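Local structure of pollen receptor-like kinase 3 (Arabidopsis thaliana, 5WLS) at residues S44-T49 with K63-L68; L51-T56 with I71-N76; G152-L157 with G176-T181. The protein probably takes part in cell-surface signalling in pollen as a leucine-rich-repeat receptor-like kinase whose extracellular domain resembles the SERK co-receptors. All blocks are in the same frame, centred on the assembly; numbering follows the deposited sequence.

Contact 1: S44-T49 with K63-L68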
ATOM      1  N   SER A  44      -3.520  15.481  -6.866  1.00 53.54           N
ATOM      2  CA  SER A  44      -4.036  14.125  -7.035  1.00 51.01           C
ATOM      3  C   SER A  44      -3.068  13.028  -6.604  1.00 51.22           C
ATOM      4  O   SER A  44      -3.506  11.882  -6.408  1.00 53.34           O
ATOM      5  CB  SER A  44      -4.428  13.885  -8.501  1.00 47.84           C
ATOM      6  OG  SER A  44      -3.325  14.108  -9.361  1.00 48.95           O
ATOM      7  N   GLY A  45      -1.786  13.328  -6.445  1.00 42.54           N
ATOM      8  CA  GLY A  45      -0.824  12.328  -6.018  1.00 42.71           C
ATOM      9  C   GLY A  45       0.315  12.960  -5.254  1.00 41.29           C
ATOM     10  O   GLY A  45       0.652  14.131  -5.457  1.00 42.24           O
ATOM     11  N   ILE A  46       0.908  12.173  -4.360  1.00 38.63           N
ATOM     12  CA  ILE A  46       2.121  12.549  -3.642  1.00 46.28           C
ATOM     13  C   ILE A  46       3.162  11.472  -3.902  1.00 46.37           C
ATOM     14  O   ILE A  46       2.906  10.286  -3.667  1.00 49.66           O
ATOM     15  CB  ILE A  46       1.873  12.721  -2.133  1.00 50.40           C
ATOM     16  CG1 ILE A  46       0.955  13.917  -1.869  1.00 50.89           C
ATOM     17  CG2 ILE A  46       3.192  12.879  -1.389  1.00 38.01           C
ATOM     18  CD1 ILE A  46       0.513  14.042  -0.424  1.00 50.05           C
ATOM     19  N   HIS A  47       4.327  11.882  -4.396  1.00 46.49           N
ATOM     20  CA  HIS A  47       5.381  10.960  -4.821  1.00 46.53           C
ATOM     21  C   HIS A  47       6.708  11.460  -4.256  1.00 46.02           C
ATOM     22  O   HIS A  47       7.453  12.163  -4.940  1.00 42.33           O
ATOM     23  CB  HIS A  47       5.400  10.859  -6.350  1.00 46.82           C
ATOM     24  CG  HIS A  47       6.382   9.865  -6.889  1.00 52.71           C
ATOM     25  ND1 HIS A  47       6.477   9.575  -8.233  1.00 52.41           N
ATOM     26  CD2 HIS A  47       7.322   9.107  -6.275  1.00 55.58           C
ATOM     27  CE1 HIS A  47       7.425   8.675  -8.423  1.00 48.92           C
ATOM     28  NE2 HIS A  47       7.955   8.377  -7.250  1.00 54.02           N
ATOM     29  N   VAL A  48       7.012  11.087  -3.015  1.00 37.40           N
ATOM     30  CA  VAL A  48       8.268  11.467  -2.377  1.00 48.01           C
ATOM     31  C   VAL A  48       8.950  10.205  -1.862  1.00 42.05           C
ATOM     32  O   VAL A  48       8.352   9.429  -1.106  1.00 39.28           O
ATOM     33  CB  VAL A  48       8.066  12.497  -1.250  1.00 52.65           C
ATOM     34  CG1 VAL A  48       7.662  13.835  -1.839  1.00 54.16           C
ATOM     35  CG2 VAL A  48       7.009  12.042  -0.270  1.00 51.42           C
ATOM     36  N   THR A  49      10.195   9.993  -2.288  1.00 41.87           N
ATOM     37  CA  THR A  49      10.922   8.763  -2.006  1.00 38.60           C
ATOM     38  C   THR A  49      12.367   9.084  -1.653  1.00 43.99           C
ATOM     39  O   THR A  49      12.927  10.085  -2.108  1.00 48.15           O
ATOM     40  CB  THR A  49      10.896   7.796  -3.202  1.00 38.89           C
ATOM     41  OG1 THR A  49      11.426   8.451  -4.361  1.00 37.63           O
ATOM     42  CG2 THR A  49       9.480   7.323  -3.487  1.00 36.54           C
ATOM     43  N   LYS A  63      -6.702  14.089   4.170  1.00 54.21           N
ATOM     44  CA  LYS A  63      -8.132  14.126   3.889  1.00 61.00           C
ATOM     45  C   LYS A  63      -8.579  15.474   3.347  1.00 64.70           C
ATOM     46  O   LYS A  63      -9.620  15.549   2.688  1.00 67.15           O
ATOM     47  CB  LYS A  63      -8.937  13.794   5.148  1.00 58.94           C
ATOM     48  CG  LYS A  63      -9.077  12.308   5.432  1.00 67.29           C
ATOM     49  CD  LYS A  63      -9.616  12.064   6.832  1.00 71.20           C
ATOM     50  CE  LYS A  63     -11.124  12.271   6.889  1.00 70.85           C
ATOM     51  NZ  LYS A  63     -11.690  11.887   8.214  1.00 67.63           N
ATOM     52  N   ASP A  64      -7.817  16.536   3.606  1.00 61.47           N
ATOM     53  CA  ASP A  64      -8.169  17.860   3.118  1.00 72.09           C
ATOM     54  C   ASP A  64      -7.772  18.079   1.657  1.00 73.12           C
ATOM     55  O   ASP A  64      -7.948  19.189   1.145  1.00 81.72           O
ATOM     56  CB  ASP A  64      -7.537  18.930   4.014  1.00 77.21           C
ATOM     57  CG  ASP A  64      -8.037  18.883   5.436  1.00 76.56           C
ATOM     58  OD1 ASP A  64      -9.175  18.419   5.659  1.00 77.15           O
ATOM     59  OD2 ASP A  64      -7.279  19.309   6.336  1.00 72.64           O
ATOM     60  N   LEU A  65      -7.243  17.048   0.977  1.00 69.73           N
ATOM     61  CA  LEU A  65      -7.074  17.026  -0.472  1.00 64.63           C
ATOM     62  C   LEU A  65      -8.173  16.168  -1.074  1.00 65.74           C
ATOM     63  O   LEU A  65      -8.074  14.932  -1.047  1.00 67.32           O
ATOM     64  CB  LEU A  65      -5.696  16.483  -0.864  1.00 59.48           C
ATOM     65  CG  LEU A  65      -4.466  17.059  -0.181  1.00 58.97           C
ATOM     66  CD1 LEU A  65      -3.213  16.266  -0.516  1.00 59.21           C
ATOM     67  CD2 LEU A  65      -4.359  18.445  -0.841  1.00 59.85           C
ATOM     68  N   PRO A  66      -9.217  16.763  -1.659  1.00 63.53           N
ATOM     69  CA  PRO A  66     -10.398  15.969  -2.029  1.00 60.41           C
ATOM     70  C   PRO A  66     -10.225  15.116  -3.266  1.00 62.11           C
ATOM     71  O   PRO A  66     -11.016  14.181  -3.450  1.00 61.00           O
ATOM     72  CB  PRO A  66     -11.482  17.039  -2.246  1.00 62.92           C
ATOM     73  CG  PRO A  66     -10.729  18.246  -2.664  1.00 56.74           C
ATOM     74  CD  PRO A  66      -9.418  18.201  -1.907  1.00 53.22           C
ATOM     75  N   ASN A  67      -9.239  15.380  -4.116  1.00 57.18           N
ATOM     76  CA  ASN A  67      -9.052  14.563  -5.304  1.00 64.29           C
ATOM     77  C   ASN A  67      -7.722  13.831  -5.285  1.00 65.55           C
ATOM     78  O   ASN A  67      -7.246  13.392  -6.340  1.00 70.61           O
ATOM     79  CB  ASN A  67      -9.157  15.432  -6.558  1.00 71.14           C
ATOM     80  CG  ASN A  67     -10.367  16.342  -6.529  1.00 68.47           C
ATOM     81  OD1 ASN A  67     -10.238  17.546  -6.304  1.00 68.34           O
ATOM     82  ND2 ASN A  67     -11.550  15.765  -6.677  1.00 65.10           N
ATOM     83  N   LEU A  68      -7.138  13.638  -4.106  1.00 62.98           N
ATOM     84  CA  LEU A  68      -5.926  12.843  -4.012  1.00 57.19           C
ATOM     85  C   LEU A  68      -6.260  11.387  -4.292  1.00 55.66           C
ATOM     86  O   LEU A  68      -7.184  10.818  -3.701  1.00 56.78           O
ATOM     87  CB  LEU A  68      -5.286  13.003  -2.633  1.00 55.38           C
ATOM     88  CG  LEU A  68      -4.041  12.155  -2.400  1.00 53.27           C
ATOM     89  CD1 LEU A  68      -2.910  12.694  -3.241  1.00 44.25           C
ATOM     90  CD2 LEU A  68      -3.629  12.206  -0.935  1.00 60.36           C
TER
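Leu68 lays its CD1 methyl against the backbone of Ser44, 3.3 Å from that residue's O, and this is the tight end of the contact. CG of Leu68 stands anti to the backbone N (chi1 177°), which puts CG on the Ser44 side, from where CD1 reaches the strand backbone. The same methyl reaches the next peptide as well, with CD1 of Leu68 3.5 Å from Gly45 N. Backbone meets backbone beside it through a reciprocal pair of weak CA-H...O contacts. Ser44 CA lies 3.4 Å from Asn67 O, and in return Leu68 CA lies 3.5 Å from Ser44 O. No conventional hydrogen bond joins the two segments here. The backbone of Ser44 is hydrogen-bonded instead to Arg69 and Thr70, just past the turn, and to Tyr36 of strand 35-38, where Ser44 and Gly45 together form a classic beta bulge.

A few residues further along, the fit slackens. The side chain of Ile46 meets the turn through CD1 and CG1, its CD1 resting 4.3 Å from CD1 of Leu65. Leu65 is nonetheless buried, and Leu4 and Val5 of helix 3-9 pack on it. Toward solvent the turn is looser still: Pro66 is exposed at its crest, and the end of Asn67 leads away from 44-49, though its OD1 is held by Thr42 OG1 at the start of the same strand.

Leu65 to Leu68 form a type I beta turn, closed by a weak bond from Leu68 N to Leu65 O. Two buried leucines, two intervening residues nearer the surface and a strand beginning at residue 70 make up the LxxL opening of a leucine-rich repeat, here stacked on the strand of the preceding coil in a right-handed solenoid.

Contact 2: L51-T56 with I71-N76. With NAG (2-acetamido-2-deoxy-beta-D-glucopyranose), chain E; NAG (2-acetamido-2-deoxy-beta-D-glucopyranose), chain C.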
ATOM      1  N   LEU A  51      13.882  10.078   1.071  1.00 38.19           N
ATOM      2  CA  LEU A  51      14.163  11.270   1.855  1.00 38.61           C
ATOM      3  C   LEU A  51      14.381  10.950   3.325  1.00 38.49           C
ATOM      4  O   LEU A  51      14.525  11.869   4.138  1.00 45.16           O
ATOM      5  CB  LEU A  51      13.036  12.293   1.708  1.00 44.09           C
ATOM      6  CG  LEU A  51      12.846  12.970   0.351  1.00 45.78           C
ATOM      7  CD1 LEU A  51      11.614  13.864   0.382  1.00 45.54           C
ATOM      8  CD2 LEU A  51      14.073  13.764  -0.069  1.00 40.20           C
ATOM      9  N   GLY A  52      14.415   9.670   3.683  1.00 42.37           N
ATOM     10  CA  GLY A  52      14.590   9.311   5.073  1.00 37.27           C
ATOM     11  C   GLY A  52      13.452   9.774   5.949  1.00 42.47           C
ATOM     12  O   GLY A  52      13.679  10.112   7.116  1.00 49.82           O
ATOM     13  N   LEU A  53      12.232   9.837   5.407  1.00 39.78           N
ATOM     14  CA  LEU A  53      11.088  10.213   6.224  1.00 40.26           C
ATOM     15  C   LEU A  53      10.992   9.281   7.419  1.00 46.08           C
ATOM     16  O   LEU A  53      10.780   8.074   7.268  1.00 47.86           O
ATOM     17  CB  LEU A  53       9.793  10.178   5.408  1.00 36.67           C
ATOM     18  CG  LEU A  53       9.744  10.904   4.066  1.00 45.21           C
ATOM     19  CD1 LEU A  53       8.397  10.699   3.400  1.00 45.67           C
ATOM     20  CD2 LEU A  53       9.968  12.385   4.311  1.00 42.28           C
ATOM     21  N   SER A  54      11.165   9.854   8.604  1.00 52.47           N
ATOM     22  CA  SER A  54      11.253   9.100   9.839  1.00 51.67           C
ATOM     23  C   SER A  54      10.087   9.365  10.773  1.00 50.86           C
ATOM     24  O   SER A  54       9.976   8.697  11.807  1.00 54.01           O
ATOM     25  CB  SER A  54      12.568   9.427  10.562  1.00 51.44           C
ATOM     26  OG  SER A  54      12.598   8.849  11.854  1.00 70.12           O
ATOM     27  N   GLY A  55       9.222  10.309  10.439  1.00 49.11           N
ATOM     28  CA  GLY A  55       8.157  10.734  11.318  1.00 56.66           C
ATOM     29  C   GLY A  55       6.903   9.909  11.153  1.00 66.68           C
ATOM     30  O   GLY A  55       6.947   8.712  10.852  1.00 65.40           O
ATOM     31  N   THR A  56       5.769  10.564  11.360  1.00 69.37           N
ATOM     32  CA  THR A  56       4.461   9.933  11.375  1.00 65.92           C
ATOM     33  C   THR A  56       3.565  10.607  10.344  1.00 66.39           C
ATOM     34  O   THR A  56       3.542  11.836  10.236  1.00 76.50           O
ATOM     35  CB  THR A  56       3.835  10.031  12.771  1.00 65.92           C
ATOM     36  OG1 THR A  56       4.519   9.143  13.663  1.00 68.07           O
ATOM     37  CG2 THR A  56       2.365   9.649  12.732  1.00 69.31           C
ATOM     38  N   ILE A  71      -0.688   7.731  -3.544  1.00 35.68           N
ATOM     39  CA  ILE A  71       0.352   7.983  -2.556  1.00 45.01           C
ATOM     40  C   ILE A  71       1.481   6.993  -2.805  1.00 42.28           C
ATOM     41  O   ILE A  71       1.242   5.783  -2.887  1.00 46.15           O
ATOM     42  CB  ILE A  71      -0.178   7.846  -1.115  1.00 44.78           C
ATOM     43  CG1 ILE A  71      -1.149   8.983  -0.790  1.00 49.96           C
ATOM     44  CG2 ILE A  71       0.975   7.814  -0.117  1.00 41.19           C
ATOM     45  CD1 ILE A  71      -1.963   8.754   0.465  1.00 54.41           C
ATOM     46  N   ARG A  72       2.706   7.507  -2.926  1.00 35.47           N
ATOM     47  CA  ARG A  72       3.891   6.679  -3.153  1.00 45.14           C
ATOM     48  C   ARG A  72       5.017   7.229  -2.283  1.00 44.86           C
ATOM     49  O   ARG A  72       5.604   8.272  -2.590  1.00 45.61           O
ATOM     50  CB  ARG A  72       4.274   6.645  -4.629  1.00 45.45           C
ATOM     51  CG  ARG A  72       5.690   6.154  -4.902  1.00 48.25           C
ATOM     52  CD  ARG A  72       5.968   6.050  -6.393  1.00 35.78           C
ATOM     53  NE  ARG A  72       6.896   4.966  -6.702  1.00 47.98           N
ATOM     54  CZ  ARG A  72       7.142   4.517  -7.929  1.00 53.01           C
ATOM     55  NH1 ARG A  72       6.524   5.061  -8.966  1.00 53.03           N
ATOM     56  NH2 ARG A  72       8.007   3.532  -8.120  1.00 50.45           N
ATOM     57  N   LEU A  73       5.308   6.526  -1.194  1.00 42.53           N
ATOM     58  CA  LEU A  73       6.294   6.934  -0.200  1.00 42.81           C
ATOM     59  C   LEU A  73       7.406   5.901  -0.095  1.00 43.13           C
ATOM     60  O   LEU A  73       7.864   5.568   1.000  1.00 33.92           O
ATOM     61  CB  LEU A  73       5.629   7.149   1.155  1.00 34.23           C
ATOM     62  CG  LEU A  73       4.465   8.140   1.161  1.00 43.37           C
ATOM     63  CD1 LEU A  73       3.697   8.075   2.454  1.00 39.36           C
ATOM     64  CD2 LEU A  73       4.997   9.534   0.951  1.00 39.38           C
ATOM     65  N   ASP A  74       7.852   5.391  -1.243  1.00 34.21           N
ATOM     66  CA  ASP A  74       8.789   4.274  -1.260  1.00 35.72           C
ATOM     67  C   ASP A  74      10.139   4.635  -0.651  1.00 37.98           C
ATOM     68  O   ASP A  74      10.589   5.781  -0.697  1.00 40.55           O
ATOM     69  CB  ASP A  74       9.002   3.789  -2.696  1.00 34.29           C
ATOM     70  CG  ASP A  74       7.744   3.196  -3.305  1.00 44.77           C
ATOM     71  OD1 ASP A  74       6.895   2.688  -2.543  1.00 45.58           O
ATOM     72  OD2 ASP A  74       7.600   3.232  -4.551  1.00 52.55           O
ATOM     73  N   ASN A  75      10.764   3.635  -0.042  1.00 34.29           N
ATOM     74  CA  ASN A  75      12.135   3.697   0.470  1.00 37.91           C
ATOM     75  C   ASN A  75      12.363   4.914   1.378  1.00 37.79           C
ATOM     76  O   ASN A  75      13.109   5.845   1.063  1.00 35.79           O
ATOM     77  CB  ASN A  75      13.165   3.642  -0.678  1.00 35.50           C
ATOM     78  CG  ASN A  75      12.962   2.446  -1.576  1.00 43.80           C
ATOM     79  OD1 ASN A  75      13.176   1.312  -1.157  1.00 53.39           O
ATOM     80  ND2 ASN A  75      12.577   2.690  -2.823  1.00 39.24           N
ATOM     81  N   ASN A  76      11.695   4.885   2.525  1.00 34.74           N
ATOM     82  CA  ASN A  76      11.951   5.851   3.585  1.00 39.60           C
ATOM     83  C   ASN A  76      12.113   5.050   4.871  1.00 39.22           C
ATOM     84  O   ASN A  76      12.460   3.862   4.859  1.00 35.39           O
ATOM     85  CB  ASN A  76      10.821   6.887   3.667  1.00 44.49           C
ATOM     86  CG  ASN A  76      10.892   7.921   2.564  1.00 51.73           C
ATOM     87  OD1 ASN A  76      11.716   8.834   2.604  1.00 45.27           O
ATOM     88  ND2 ASN A  76      10.009   7.796   1.578  1.00 36.84           N
TER
HETATM   89  C1  NAG E 301      10.229  14.106  15.059  1.00 74.30           C
HETATM   90  C2  NAG E 301      10.096  13.006  16.103  1.00 80.59           C
HETATM   91  C3  NAG E 301      10.035  13.622  17.494  1.00 83.07           C
HETATM   92  C4  NAG E 301      11.258  14.500  17.727  1.00 84.75           C
HETATM   93  C5  NAG E 301      11.407  15.528  16.602  1.00 84.50           C
HETATM   94  C6  NAG E 301      12.692  16.318  16.693  1.00 83.76           C
HETATM   95  C7  NAG E 301       8.998  11.014  15.192  1.00 84.74           C
HETATM   96  C8  NAG E 301       7.703  10.279  15.019  1.00 81.59           C
HETATM   97  N2  NAG E 301       8.930  12.175  15.852  1.00 86.76           N
HETATM   98  O3  NAG E 301       9.970  12.592  18.474  1.00 85.38           O
HETATM   99  O4  NAG E 301      11.140  15.181  18.971  1.00 89.08           O
HETATM  100  O5  NAG E 301      11.415  14.873  15.323  1.00 79.10           O
HETATM  101  O6  NAG E 301      13.238  16.572  15.406  1.00 74.91           O
HETATM  102  O7  NAG E 301      10.058  10.578  14.754  1.00 82.98           O
HETATM  103  C1  NAG C   1      13.312  -2.601  -1.888  0.97 61.62           C
HETATM  104  C2  NAG C   1      13.308  -1.983  -3.276  0.97 49.87           C
HETATM  105  C3  NAG C   1      14.026  -2.888  -4.268  0.97 49.76           C
HETATM  106  C4  NAG C   1      15.470  -3.137  -3.856  0.97 48.93           C
HETATM  107  C5  NAG C   1      15.494  -3.600  -2.371  0.97 46.59           C
HETATM  108  C6  NAG C   1      16.887  -3.531  -1.760  0.97 44.18           C
HETATM  109  C7  NAG C   1      11.610  -0.596  -4.369  0.97 44.25           C
HETATM  110  C8  NAG C   1      10.226  -0.466  -4.800  0.97 41.73           C
HETATM  111  N2  NAG C   1      11.947  -1.734  -3.752  0.97 41.71           N
HETATM  112  O3  NAG C   1      13.915  -2.332  -5.585  0.97 44.04           O
HETATM  113  O4  NAG C   1      15.968  -4.243  -4.613  0.97 53.56           O
HETATM  114  O5  NAG C   1      14.630  -2.860  -1.486  0.97 56.46           O
HETATM  115  O6  NAG C   1      17.641  -2.404  -2.206  0.97 57.62           O
HETATM  116  O7  NAG C   1      12.446   0.315  -4.550  0.97 44.39           O
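Asn76 OD1 is gripped by two backbone amides of the preceding coil. Leu53 N delivers the straighter bond, 3.0 Å from Asn76 OD1 with an angle of 168° at the hydrogen. Leu51 N comes closer, 2.9 Å from the same OD1, but is more bent at 146°. The two donors approach from opposite faces of the amide plane, each tilted out of it, so the oxygen is clamped between them. Gly52 N is equally near but badly angled and does not count as a bond.

The other end of the amide is tied to its own coil: Asn76 ND2 donates to Leu73 O over 3.1 Å, with that acceptor in the amide plane. Three bonds thus fix the rotation of the group. Leu53 crosses it obliquely, setting CD1 3.8 Å from Asn76 ND2 and shielding the buried amide, while its CD1 also reaches CD2 of Leu73 at 4.3 Å. This is a rung of the asparagine ladder of leucine-rich repeats. Next to Asn76, Asn75 ND2 donates to O7 of the chain C sugar at 2.9 Å, a glycan probably carried by Asn98, and Arg72 NE forms a salt bridge with Asp74 OD2.

Asn99 of the following coil partly echoes this: its OD1 takes a weak bond from Asn76 N, and its ND2 also bonds Leu73 O. The loop segment 51-56 lies between strand 42-47 and helix 59-63; 71-76 begins on the neighbouring parallel strand 70-72 and runs on into the loop after it, with Leu73 touching Lys8 of helix 3-9 and Asp74 touching Leu95 of strand 93-95.

Contact 3: G152-L157 with G176-T181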
ATOM      1  N   GLY A 152      -0.388 -17.081   9.369  1.00 40.58           N
ATOM      2  CA  GLY A 152      -1.741 -17.546   9.169  1.00 44.89           C
ATOM      3  C   GLY A 152      -2.012 -17.926   7.725  1.00 47.16           C
ATOM      4  O   GLY A 152      -1.124 -17.939   6.867  1.00 49.26           O
ATOM      5  N   GLU A 153      -3.278 -18.236   7.459  1.00 46.15           N
ATOM      6  CA  GLU A 153      -3.699 -18.635   6.125  1.00 41.31           C
ATOM      7  C   GLU A 153      -4.023 -17.415   5.275  1.00 40.08           C
ATOM      8  O   GLU A 153      -4.394 -16.353   5.785  1.00 35.07           O
ATOM      9  CB  GLU A 153      -4.925 -19.548   6.187  1.00 45.83           C
ATOM     10  CG  GLU A 153      -4.696 -20.866   6.903  1.00 57.10           C
ATOM     11  CD  GLU A 153      -5.966 -21.682   7.028  1.00 67.04           C
ATOM     12  OE1 GLU A 153      -6.580 -21.669   8.115  1.00 72.31           O
ATOM     13  OE2 GLU A 153      -6.352 -22.337   6.037  1.00 69.09           O
ATOM     14  N   ILE A 154      -3.884 -17.580   3.969  1.00 39.50           N
ATOM     15  CA  ILE A 154      -4.221 -16.511   3.028  1.00 41.22           C
ATOM     16  C   ILE A 154      -5.738 -16.459   2.878  1.00 44.97           C
ATOM     17  O   ILE A 154      -6.364 -17.502   2.639  1.00 54.85           O
ATOM     18  CB  ILE A 154      -3.543 -16.749   1.683  1.00 40.47           C
ATOM     19  CG1 ILE A 154      -2.023 -16.793   1.854  1.00 39.70           C
ATOM     20  CG2 ILE A 154      -3.940 -15.668   0.687  1.00 37.24           C
ATOM     21  CD1 ILE A 154      -1.295 -17.408   0.677  1.00 43.17           C
ATOM     22  N   PRO A 155      -6.360 -15.285   3.018  1.00 44.55           N
ATOM     23  CA  PRO A 155      -7.811 -15.214   2.858  1.00 47.96           C
ATOM     24  C   PRO A 155      -8.210 -15.541   1.432  1.00 52.25           C
ATOM     25  O   PRO A 155      -7.417 -15.361   0.492  1.00 45.88           O
ATOM     26  CB  PRO A 155      -8.131 -13.748   3.206  1.00 52.91           C
ATOM     27  CG  PRO A 155      -6.972 -13.285   4.019  1.00 53.25           C
ATOM     28  CD  PRO A 155      -5.785 -14.006   3.464  1.00 48.41           C
ATOM     29  N   PRO A 156      -9.427 -16.035   1.220  1.00 58.20           N
ATOM     30  CA  PRO A 156      -9.875 -16.311  -0.148  1.00 50.94           C
ATOM     31  C   PRO A 156     -10.104 -15.020  -0.915  1.00 45.45           C
ATOM     32  O   PRO A 156     -10.417 -13.975  -0.340  1.00 43.89           O
ATOM     33  CB  PRO A 156     -11.186 -17.079   0.055  1.00 48.83           C
ATOM     34  CG  PRO A 156     -11.678 -16.615   1.388  1.00 52.41           C
ATOM     35  CD  PRO A 156     -10.445 -16.397   2.220  1.00 49.32           C
ATOM     36  N   LEU A 157      -9.957 -15.107  -2.233  1.00 51.32           N
ATOM     37  CA  LEU A 157     -10.176 -13.973  -3.118  1.00 53.17           C
ATOM     38  C   LEU A 157     -11.569 -14.071  -3.725  1.00 52.96           C
ATOM     39  O   LEU A 157     -11.957 -15.128  -4.233  1.00 59.06           O
ATOM     40  CB  LEU A 157      -9.107 -13.919  -4.209  1.00 37.62           C
ATOM     41  CG  LEU A 157      -9.247 -12.869  -5.309  1.00 46.40           C
ATOM     42  CD1 LEU A 157      -9.051 -11.467  -4.767  1.00 32.41           C
ATOM     43  CD2 LEU A 157      -8.224 -13.151  -6.383  1.00 49.67           C
ATOM     44  N   GLY A 176      -1.446 -21.801   5.448  1.00 48.69           N
ATOM     45  CA  GLY A 176      -2.390 -22.807   4.997  1.00 60.97           C
ATOM     46  C   GLY A 176      -2.220 -23.329   3.584  1.00 54.06           C
ATOM     47  O   GLY A 176      -1.166 -23.168   2.964  1.00 47.54           O
ATOM     48  N   GLU A 177      -3.262 -23.980   3.075  1.00 53.94           N
ATOM     49  CA  GLU A 177      -3.350 -24.256   1.651  1.00 48.48           C
ATOM     50  C   GLU A 177      -3.473 -22.933   0.909  1.00 46.47           C
ATOM     51  O   GLU A 177      -4.217 -22.042   1.333  1.00 46.15           O
ATOM     52  CB  GLU A 177      -4.570 -25.127   1.355  1.00 45.75           C
ATOM     53  CG  GLU A 177      -4.757 -25.468  -0.118  1.00 52.23           C
ATOM     54  CD  GLU A 177      -6.138 -26.020  -0.418  1.00 60.88           C
ATOM     55  OE1 GLU A 177      -6.236 -27.137  -0.965  1.00 60.86           O
ATOM     56  OE2 GLU A 177      -7.127 -25.362  -0.026  1.00 74.65           O
ATOM     57  N   ILE A 178      -2.740 -22.788  -0.183  1.00 41.87           N
ATOM     58  CA  ILE A 178      -2.956 -21.585  -0.992  1.00 43.54           C
ATOM     59  C   ILE A 178      -4.360 -21.636  -1.586  1.00 49.91           C
ATOM     60  O   ILE A 178      -4.743 -22.661  -2.177  1.00 46.23           O
ATOM     61  CB  ILE A 178      -1.889 -21.463  -2.077  1.00 45.33           C
ATOM     62  CG1 ILE A 178      -0.593 -20.946  -1.453  1.00 52.95           C
ATOM     63  CG2 ILE A 178      -2.355 -20.535  -3.193  1.00 41.03           C
ATOM     64  CD1 ILE A 178       0.526 -20.776  -2.422  1.00 52.40           C
ATOM     65  N   PRO A 179      -5.162 -20.585  -1.428  1.00 48.96           N
ATOM     66  CA  PRO A 179      -6.560 -20.641  -1.876  1.00 49.02           C
ATOM     67  C   PRO A 179      -6.654 -20.906  -3.371  1.00 50.59           C
ATOM     68  O   PRO A 179      -5.966 -20.273  -4.176  1.00 49.10           O
ATOM     69  CB  PRO A 179      -7.102 -19.253  -1.511  1.00 50.59           C
ATOM     70  CG  PRO A 179      -6.186 -18.754  -0.435  1.00 52.47           C
ATOM     71  CD  PRO A 179      -4.837 -19.303  -0.781  1.00 51.35           C
ATOM     72  N   ILE A 180      -7.512 -21.860  -3.743  1.00 51.02           N
ATOM     73  CA  ILE A 180      -7.705 -22.148  -5.158  1.00 48.95           C
ATOM     74  C   ILE A 180      -8.444 -21.019  -5.865  1.00 42.20           C
ATOM     75  O   ILE A 180      -8.394 -20.933  -7.098  1.00 47.81           O
ATOM     76  CB  ILE A 180      -8.440 -23.488  -5.363  1.00 50.01           C
ATOM     77  CG1 ILE A 180      -9.868 -23.423  -4.818  1.00 51.08           C
ATOM     78  CG2 ILE A 180      -7.660 -24.632  -4.726  1.00 43.45           C
ATOM     79  CD1 ILE A 180     -10.711 -24.619  -5.201  1.00 56.22           C
ATOM     80  N   THR A 181      -9.144 -20.154  -5.121  1.00 35.52           N
ATOM     81  CA  THR A 181      -9.650 -18.915  -5.707  1.00 40.86           C
ATOM     82  C   THR A 181      -8.531 -18.107  -6.352  1.00 48.40           C
ATOM     83  O   THR A 181      -8.777 -17.355  -7.304  1.00 46.97           O
ATOM     84  CB  THR A 181     -10.376 -18.077  -4.653  1.00 46.72           C
ATOM     85  OG1 THR A 181      -9.638 -18.093  -3.426  1.00 49.98           O
ATOM     86  CG2 THR A 181     -11.770 -18.644  -4.400  1.00 44.98           C
TER
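Leu157 and Thr181 supply the polar link, with Leu157 N donating to Thr181 OG1 over 3.2 Å in a nearly straight bond of 165°. OG1 sits between the backbone N and the carbonyl carbon of its own residue (chi1 42°), which aims it at the neighbouring coil, while CG2 lies 3.5 Å from Leu157 O. Replacing Thr181 by an alanine would probably leave the Leu157 amide without this acceptor and lose the CG2 contact with Leu157 O, though CB would remain against it.

Apolar packing occupies the middle. The Pro179 ring stands at about a right angle to Ile154, its CD 3.8 Å from Ile154 CB, and its CG presses to 3.3 Å from Ile154 O. Deeper, Ile154 and Ile178 lie side by side and point the same way, Ile154 CD1 reaching CG1 of Ile178 at 4.2 Å.

Backbone-to-chain packing closes the other end, where Glu153 CG rests 3.6 Å from Gly176 CA; the absence of a side chain at Gly176 allows this close approach.

Both segments carry the sequence Gly-Glu-Ile-Pro, the GxIP signature of plant-specific repeats, and run nearly parallel, 3° apart. They leave the small two-stranded sheet of 151-152 and 173-174. Pro179 occupies the N-cap position just before helix 180-183, and Ile182 of that helix packs against both Ile154 and Leu157.

In the fold
Successive coils of one solenoid are joined in all three contacts, each with different chemistry. Contacts 1 and 2 interlock near the N-terminal end: their segments alternate along the chain and both reach the large sheet, where Ile46 O and Val48 N probably hydrogen-bond Arg72 N and O. Contact 1 is the buried one, leucine against backbone with isoleucine-leucine side-chain packing beyond it; contact 2 is partly buried, with a side-chain amide at its heart and a glycan sugar beside it. Contact 3 lies opposite both across the chain's centre, its nearest atoms about 20 Å from contact 2, and mixes proline and isoleucine packing with exposed residues and one hydroxyl-to-amide bond.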